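Local coordinates for chorismate synthase (Aquifex aeolicus, PDB 1Q1L) that catalyses the last step of the shikimate pathway, eliminating phosphate from 5-enolpyruvylshikimate-3-phosphate to make chorismate, with reduced FMN as cofactor, at the interface of chains A and B. Residues are numbered along the deposited sequence; one frame, centred on the assembly and turned at random. Chains: chain A/B, Chorismate synthase.

Chorismate synthase is a homotetramer, and both contacts lie in one two-fold symmetric interface between its chains A and B; the centres of the C-alpha atoms of contact 1 and contact 2 are about 12 Å apart. Contact 1 packs helix 252-261 of one chain against the same helix of the other; contact 2 sets the end of strand 266-271 and the 3-10 helix 274-279 of chain A against strands of chain B. A:Ile271 belongs to both, its CG1 meeting B:Met261 in contact 1, its backbone N and its CG2 meeting B:Lys267 in contact 2. Helix and following strand thus probably dock as one unit.

Contact 1: the interface of chains A and B. Residues chain A 248, 251, 253-254, 257, 271; chain B 145, 257, 261-262.
In this homotetrameric member of the chorismate synthase family, helix 252-261 meets its symmetry mate, and the packing is chiefly apolar. B:Met261, a selenomethionine, buries the most surface here. Its CG stands anti to the backbone N (chi1 -168°), and bends at chi2 and chi3 curl the tip back over helix 252-261 of chain A, toward A:Ala257 and A:Ile271. CB lies against the methyl CB of A:Ala257 (3.8 Å), and the terminal methyl CE ends 4.0 Å from A:Ile271 CG1, the two side chains crossing obliquely. A flexible, unbranched side chain suits such a curved path, while the small A:Ala257 and A:Gly254 let the helices come close; the methyls of A:Ala257 and B:Ala257 touch.

A second set of contacts involves flat groups. The guanidinium of B:Arg145, at the end of a chain extended from CG to NE, lays one face on the CB of A:Trp248, with CZ 3.6 Å away and the methylene offset toward the rim. The indole of A:Trp248 turns its CE3 toward B:Ser262 OG (3.6 Å), its CG lying between the backbone N and the carbonyl carbon, the crowded position (chi1 73°).

Hydrogen bonds fix that guanidinium from within chain B. NH1 binds the hydroxyl OG of B:Ser262 from a slight tilt, and NH2 binds its carbonyl O from above the carbonyl plane (3.0 Å), an end-on grip for which two parallel N-H groups are well suited.

Charge enters through A:Asp253. Its OD1 takes the A:Gly254 amide N on the anti lone pair (2.7 Å) in a strongly bent bond (124° at H). It also faces B:Met261 O at 3.1 Å, a repulsive contact unless the carboxyl carries a proton, which is not seen; this might raise its pKa. A:Arg251 NH1 forms a long salt bridge to OD2 (3.9 Å), which would partly offset this.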
ATOM      1  N   TRP A 248      11.046   6.194   7.766  1.00 31.52           N
ATOM      2  CA  TRP A 248      10.216   6.475   8.931  1.00 30.68           C
ATOM      3  C   TRP A 248       9.101   5.463   9.174  1.00 31.17           C
ATOM      4  O   TRP A 248       8.875   5.056  10.316  1.00 27.70           O
ATOM      5  CB  TRP A 248       9.612   7.887   8.837  1.00 31.84           C
ATOM      6  CG  TRP A 248       8.513   8.007   7.828  1.00 32.64           C
ATOM      7  CD1 TRP A 248       8.648   8.082   6.472  1.00 33.86           C
ATOM      8  CD2 TRP A 248       7.104   7.980   8.092  1.00 33.55           C
ATOM      9  NE1 TRP A 248       7.411   8.099   5.873  1.00 32.77           N
ATOM     10  CE2 TRP A 248       6.445   8.037   6.843  1.00 33.02           C
ATOM     11  CE3 TRP A 248       6.334   7.912   9.261  1.00 33.21           C
ATOM     12  CZ2 TRP A 248       5.052   8.024   6.728  1.00 32.86           C
ATOM     13  CZ3 TRP A 248       4.947   7.901   9.149  1.00 34.19           C
ATOM     14  CH2 TRP A 248       4.321   7.958   7.887  1.00 35.96           C
ATOM     15  N   ARG A 251      10.039   1.863  10.928  1.00 29.40           N
ATOM     16  CA  ARG A 251      10.445   1.773  12.324  1.00 30.63           C
ATOM     17  C   ARG A 251       9.418   0.994  13.134  1.00 30.96           C
ATOM     18  O   ARG A 251       8.227   1.321  13.120  1.00 31.03           O
ATOM     19  CB  ARG A 251      10.639   3.176  12.883  1.00 31.57           C
ATOM     20  CG  ARG A 251      11.884   3.846  12.319  1.00 35.01           C
ATOM     21  CD  ARG A 251      12.007   5.301  12.740  1.00 40.41           C
ATOM     22  NE  ARG A 251      13.409   5.694  12.816  1.00 47.16           N
ATOM     23  CZ  ARG A 251      14.128   5.668  13.933  1.00 48.91           C
ATOM     24  NH1 ARG A 251      13.573   5.281  15.074  1.00 49.52           N
ATOM     25  NH2 ARG A 251      15.409   6.007  13.903  1.00 50.82           N
ATOM     26  N   ASP A 253       8.790   0.857  16.319  1.00 31.82           N
ATOM     27  CA  ASP A 253       8.088   1.618  17.353  1.00 32.97           C
ATOM     28  C   ASP A 253       6.878   2.344  16.778  1.00 31.30           C
ATOM     29  O   ASP A 253       5.793   2.328  17.361  1.00 30.52           O
ATOM     30  CB  ASP A 253       9.039   2.620  18.010  1.00 38.28           C
ATOM     31  CG  ASP A 253      10.020   3.224  17.021  1.00 45.54           C
ATOM     32  OD1 ASP A 253       9.577   3.797  16.000  1.00 50.79           O
ATOM     33  OD2 ASP A 253      11.239   3.122  17.261  1.00 47.97           O
ATOM     34  N   GLY A 254       7.066   2.978  15.629  1.00 29.66           N
ATOM     35  CA  GLY A 254       5.964   3.675  14.999  1.00 26.69           C
ATOM     36  C   GLY A 254       4.847   2.702  14.686  1.00 25.07           C
ATOM     37  O   GLY A 254       3.682   2.990  14.952  1.00 25.96           O
ATOM     38  N   ALA A 257       3.067   1.734  17.770  1.00 24.31           N
ATOM     39  CA  ALA A 257       2.272   2.890  18.189  1.00 25.30           C
ATOM     40  C   ALA A 257       0.942   3.011  17.448  1.00 26.67           C
ATOM     41  O   ALA A 257      -0.090   3.277  18.060  1.00 28.72           O
ATOM     42  CB  ALA A 257       3.080   4.183  18.004  1.00 24.46           C
ATOM     43  N   ILE A 271       6.763   3.094  24.665  1.00 29.04           N
ATOM     44  CA  ILE A 271       7.559   1.906  24.401  1.00 27.81           C
ATOM     45  C   ILE A 271       8.569   1.905  25.549  1.00 28.88           C
ATOM     46  O   ILE A 271       9.394   2.811  25.661  1.00 28.69           O
ATOM     47  CB  ILE A 271       8.320   1.987  23.061  1.00 26.45           C
ATOM     48  CG1 ILE A 271       7.332   2.133  21.893  1.00 30.44           C
ATOM     49  CG2 ILE A 271       9.177   0.733  22.882  1.00 22.90           C
ATOM     50  CD1 ILE A 271       6.403   0.950  21.697  1.00 30.62           C
TER
ATOM     51  N   ARG B 145      12.801  15.150   6.420  1.00 35.50           N
ATOM     52  CA  ARG B 145      11.426  15.056   6.891  1.00 35.18           C
ATOM     53  C   ARG B 145      10.839  16.453   7.042  1.00 34.33           C
ATOM     54  O   ARG B 145       9.698  16.711   6.660  1.00 33.16           O
ATOM     55  CB  ARG B 145      11.365  14.381   8.253  1.00 37.78           C
ATOM     56  CG  ARG B 145      11.774  12.935   8.304  1.00 41.48           C
ATOM     57  CD  ARG B 145      11.228  12.342   9.587  1.00 41.60           C
ATOM     58  NE  ARG B 145      11.924  11.133  10.006  1.00 42.27           N
ATOM     59  CZ  ARG B 145      11.424  10.263  10.872  1.00 40.57           C
ATOM     60  NH1 ARG B 145      10.224  10.476  11.399  1.00 39.12           N
ATOM     61  NH2 ARG B 145      12.118   9.183  11.208  1.00 42.46           N
ATOM     62  N   ALA B 257       0.098   8.763  15.853  1.00 26.32           N
ATOM     63  CA  ALA B 257       0.991   8.024  16.743  1.00 28.62           C
ATOM     64  C   ALA B 257       2.198   7.435  16.025  1.00 28.51           C
ATOM     65  O   ALA B 257       3.310   7.482  16.546  1.00 27.77           O
ATOM     66  CB  ALA B 257       0.216   6.912  17.474  1.00 28.70           C
HETATM   67  N   MSE B 261       5.965   8.741  16.842  1.00 29.75           N
HETATM   68  CA  MSE B 261       6.854   7.743  17.422  1.00 29.11           C
HETATM   69  C   MSE B 261       7.963   7.326  16.446  1.00 30.16           C
HETATM   70  O   MSE B 261       8.964   6.736  16.859  1.00 26.78           O
HETATM   71  CB  MSE B 261       6.047   6.507  17.836  1.00 28.92           C
HETATM   72  CG  MSE B 261       6.792   5.513  18.713  1.00 31.93           C
HETATM   73 SE   MSE B 261       6.866   6.050  20.601  1.00 38.77          SE
HETATM   74  CE  MSE B 261       5.143   5.405  21.188  1.00 31.44           C
ATOM     75  N   SER B 262       7.795   7.622  15.158  1.00 28.97           N
ATOM     76  CA  SER B 262       8.807   7.242  14.177  1.00 30.62           C
ATOM     77  C   SER B 262      10.003   8.172  14.277  1.00 31.90           C
ATOM     78  O   SER B 262      11.060   7.897  13.714  1.00 33.35           O
ATOM     79  CB  SER B 262       8.248   7.289  12.751  1.00 30.01           C
ATOM     80  OG  SER B 262       8.011   8.623  12.337  1.00 31.02           O
TER

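Contact 2: the interface of chains A and B. Residues chain A 270-271, 274-275, 278-279; chain B 230, 267, 321-322.
One face of the A:Phe275 ring carries the methyl of B:Ala322, whose CB sits above the plane toward the rim, 3.4 Å from CD1, as a CH-pi contact. At the ring's edge, in its plane, lies the carboxylate carbon CD of A:Glu270. The guanidinium of A:Arg279, from the same 3-10 helix 274-279, has the carbonyl O of A:Phe275 over the centre of one face.

The flat face of a phenylalanine suits this place, since it gives the small methyl of B:Ala322 on strand 317-323 a broad surface to lie on. The ring is put there with CG anti to the carbonyl carbon (chi1 -80°). B:Val230, from strand 229-236, spreads its two methyls: CG1 approaches A:Phe275 CE1 (4.0 Å), and CG2 meets A:Ala278 CB (3.8 Å). An alanine in place of A:Phe275 would probably lose the CH-pi contact with B:Ala322 and the packing against B:Val230 CG1, loosening the 3-10 helix from chain B.

The start of this helix is held within chain A. A:Glu270, extended beyond CG, offers OE1 through its anti lone pair to the amide N of A:Phe275, and the helix end may help stabilise a negative carboxylate. A:Gly274, the first residue of the helix, has a positive phi (69°), a backbone shape that glycine adopts readily.

B:Lys267 contributes both backbone and side chain. Its chain bends at chi2 and crosses A:Ile271 at about a right angle, bringing the amine nitrogen NZ to 3.4 Å from the methyl CG2. The backbones of the two strands 266-271 join where A:Ile271 N donates, nearly straight and in the carbonyl plane, to B:Lys267 O at 2.9 Å.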
ATOM      1  N   GLU A 270       3.416   4.133  25.211  1.00 27.40           N
ATOM      2  CA  GLU A 270       4.833   4.289  25.498  1.00 30.59           C
ATOM      3  C   GLU A 270       5.543   2.992  25.179  1.00 29.21           C
ATOM      4  O   GLU A 270       4.989   1.916  25.385  1.00 27.62           O
ATOM      5  CB  GLU A 270       5.068   4.589  26.982  1.00 31.06           C
ATOM      6  CG  GLU A 270       4.504   5.892  27.488  1.00 35.39           C
ATOM      7  CD  GLU A 270       4.726   6.059  28.984  1.00 40.32           C
ATOM      8  OE1 GLU A 270       5.511   6.946  29.368  1.00 42.05           O
ATOM      9  OE2 GLU A 270       4.126   5.299  29.777  1.00 39.48           O
ATOM     10  N   ILE A 271       6.763   3.094  24.665  1.00 29.04           N
ATOM     11  CA  ILE A 271       7.559   1.906  24.401  1.00 27.81           C
ATOM     12  C   ILE A 271       8.569   1.905  25.549  1.00 28.88           C
ATOM     13  O   ILE A 271       9.394   2.811  25.661  1.00 28.69           O
ATOM     14  CB  ILE A 271       8.320   1.987  23.061  1.00 26.45           C
ATOM     15  CG1 ILE A 271       7.332   2.133  21.893  1.00 30.44           C
ATOM     16  CG2 ILE A 271       9.177   0.733  22.882  1.00 22.90           C
ATOM     17  CD1 ILE A 271       6.403   0.950  21.697  1.00 30.62           C
ATOM     18  N   GLY A 274       9.136   5.142  28.446  1.00 38.19           N
ATOM     19  CA  GLY A 274       8.313   6.218  27.906  1.00 37.54           C
ATOM     20  C   GLY A 274       8.532   7.632  28.429  1.00 36.58           C
ATOM     21  O   GLY A 274       9.650   8.143  28.422  1.00 36.58           O
ATOM     22  N   PHE A 275       7.448   8.276  28.855  1.00 34.86           N
ATOM     23  CA  PHE A 275       7.506   9.636  29.383  1.00 36.92           C
ATOM     24  C   PHE A 275       8.430   9.748  30.594  1.00 37.25           C
ATOM     25  O   PHE A 275       9.061  10.780  30.804  1.00 38.95           O
ATOM     26  CB  PHE A 275       6.095  10.126  29.734  1.00 33.59           C
ATOM     27  CG  PHE A 275       5.313  10.610  28.541  1.00 34.43           C
ATOM     28  CD1 PHE A 275       5.414  11.934  28.118  1.00 34.79           C
ATOM     29  CD2 PHE A 275       4.523   9.729  27.805  1.00 32.14           C
ATOM     30  CE1 PHE A 275       4.739  12.373  26.974  1.00 33.62           C
ATOM     31  CE2 PHE A 275       3.842  10.155  26.658  1.00 34.76           C
ATOM     32  CZ  PHE A 275       3.951  11.478  26.242  1.00 33.23           C
ATOM     33  N   ALA A 278      11.931  10.405  29.610  1.00 41.65           N
ATOM     34  CA  ALA A 278      12.214  11.766  29.171  1.00 42.57           C
ATOM     35  C   ALA A 278      12.548  12.680  30.345  1.00 43.77           C
ATOM     36  O   ALA A 278      12.984  13.810  30.146  1.00 44.93           O
ATOM     37  CB  ALA A 278      11.018  12.326  28.402  1.00 42.09           C
ATOM     38  N   ARG A 279      12.340  12.186  31.563  1.00 44.98           N
ATOM     39  CA  ARG A 279      12.619  12.964  32.769  1.00 46.60           C
ATOM     40  C   ARG A 279      13.902  12.497  33.452  1.00 47.78           C
ATOM     41  O   ARG A 279      14.346  13.105  34.426  1.00 47.79           O
ATOM     42  CB  ARG A 279      11.466  12.832  33.764  1.00 46.63           C
ATOM     43  CG  ARG A 279      10.098  12.958  33.137  1.00 50.62           C
ATOM     44  CD  ARG A 279       8.989  12.804  34.165  1.00 51.19           C
ATOM     45  NE  ARG A 279       7.709  12.499  33.528  1.00 56.36           N
ATOM     46  CZ  ARG A 279       7.166  13.212  32.545  1.00 57.33           C
ATOM     47  NH1 ARG A 279       7.787  14.286  32.072  1.00 58.80           N
ATOM     48  NH2 ARG A 279       5.999  12.851  32.026  1.00 57.03           N
TER
ATOM     49  N   VAL B 230      10.121  16.781  26.793  1.00 34.48           N
ATOM     50  CA  VAL B 230       8.766  16.579  26.325  1.00 33.86           C
ATOM     51  C   VAL B 230       8.231  17.829  25.652  1.00 34.57           C
ATOM     52  O   VAL B 230       8.349  18.928  26.190  1.00 36.44           O
ATOM     53  CB  VAL B 230       7.825  16.235  27.483  1.00 32.41           C
ATOM     54  CG1 VAL B 230       6.415  16.033  26.960  1.00 30.26           C
ATOM     55  CG2 VAL B 230       8.315  14.998  28.198  1.00 32.58           C
ATOM     56  N   LYS B 267       9.918   7.971  22.609  1.00 30.69           N
ATOM     57  CA  LYS B 267       9.492   6.752  23.285  1.00 30.16           C
ATOM     58  C   LYS B 267       8.080   6.834  23.850  1.00 28.57           C
ATOM     59  O   LYS B 267       7.575   5.877  24.432  1.00 27.32           O
ATOM     60  CB  LYS B 267      10.464   6.448  24.429  1.00 30.74           C
ATOM     61  CG  LYS B 267      11.749   5.780  23.971  1.00 35.08           C
ATOM     62  CD  LYS B 267      11.476   4.325  23.609  1.00 36.19           C
ATOM     63  CE  LYS B 267      12.577   3.698  22.777  1.00 36.65           C
ATOM     64  NZ  LYS B 267      12.222   2.289  22.451  1.00 33.44           N
ATOM     65  N   VAL B 321       4.612  14.541  23.049  1.00 29.28           N
ATOM     66  CA  VAL B 321       5.673  13.631  22.645  1.00 30.14           C
ATOM     67  C   VAL B 321       6.823  13.584  23.647  1.00 32.16           C
ATOM     68  O   VAL B 321       7.311  14.622  24.101  1.00 32.08           O
ATOM     69  CB  VAL B 321       6.208  14.044  21.261  1.00 28.02           C
ATOM     70  CG1 VAL B 321       7.031  12.934  20.656  1.00 27.83           C
ATOM     71  CG2 VAL B 321       5.043  14.405  20.353  1.00 31.53           C
ATOM     72  N   ALA B 322       7.250  12.369  23.981  1.00 31.52           N
ATOM     73  CA  ALA B 322       8.325  12.158  24.944  1.00 32.28           C
ATOM     74  C   ALA B 322       9.613  11.691  24.280  1.00 33.23           C
ATOM     75  O   ALA B 322       9.637  10.651  23.613  1.00 34.33           O
ATOM     76  CB  ALA B 322       7.888  11.137  25.981  1.00 31.04           C
TER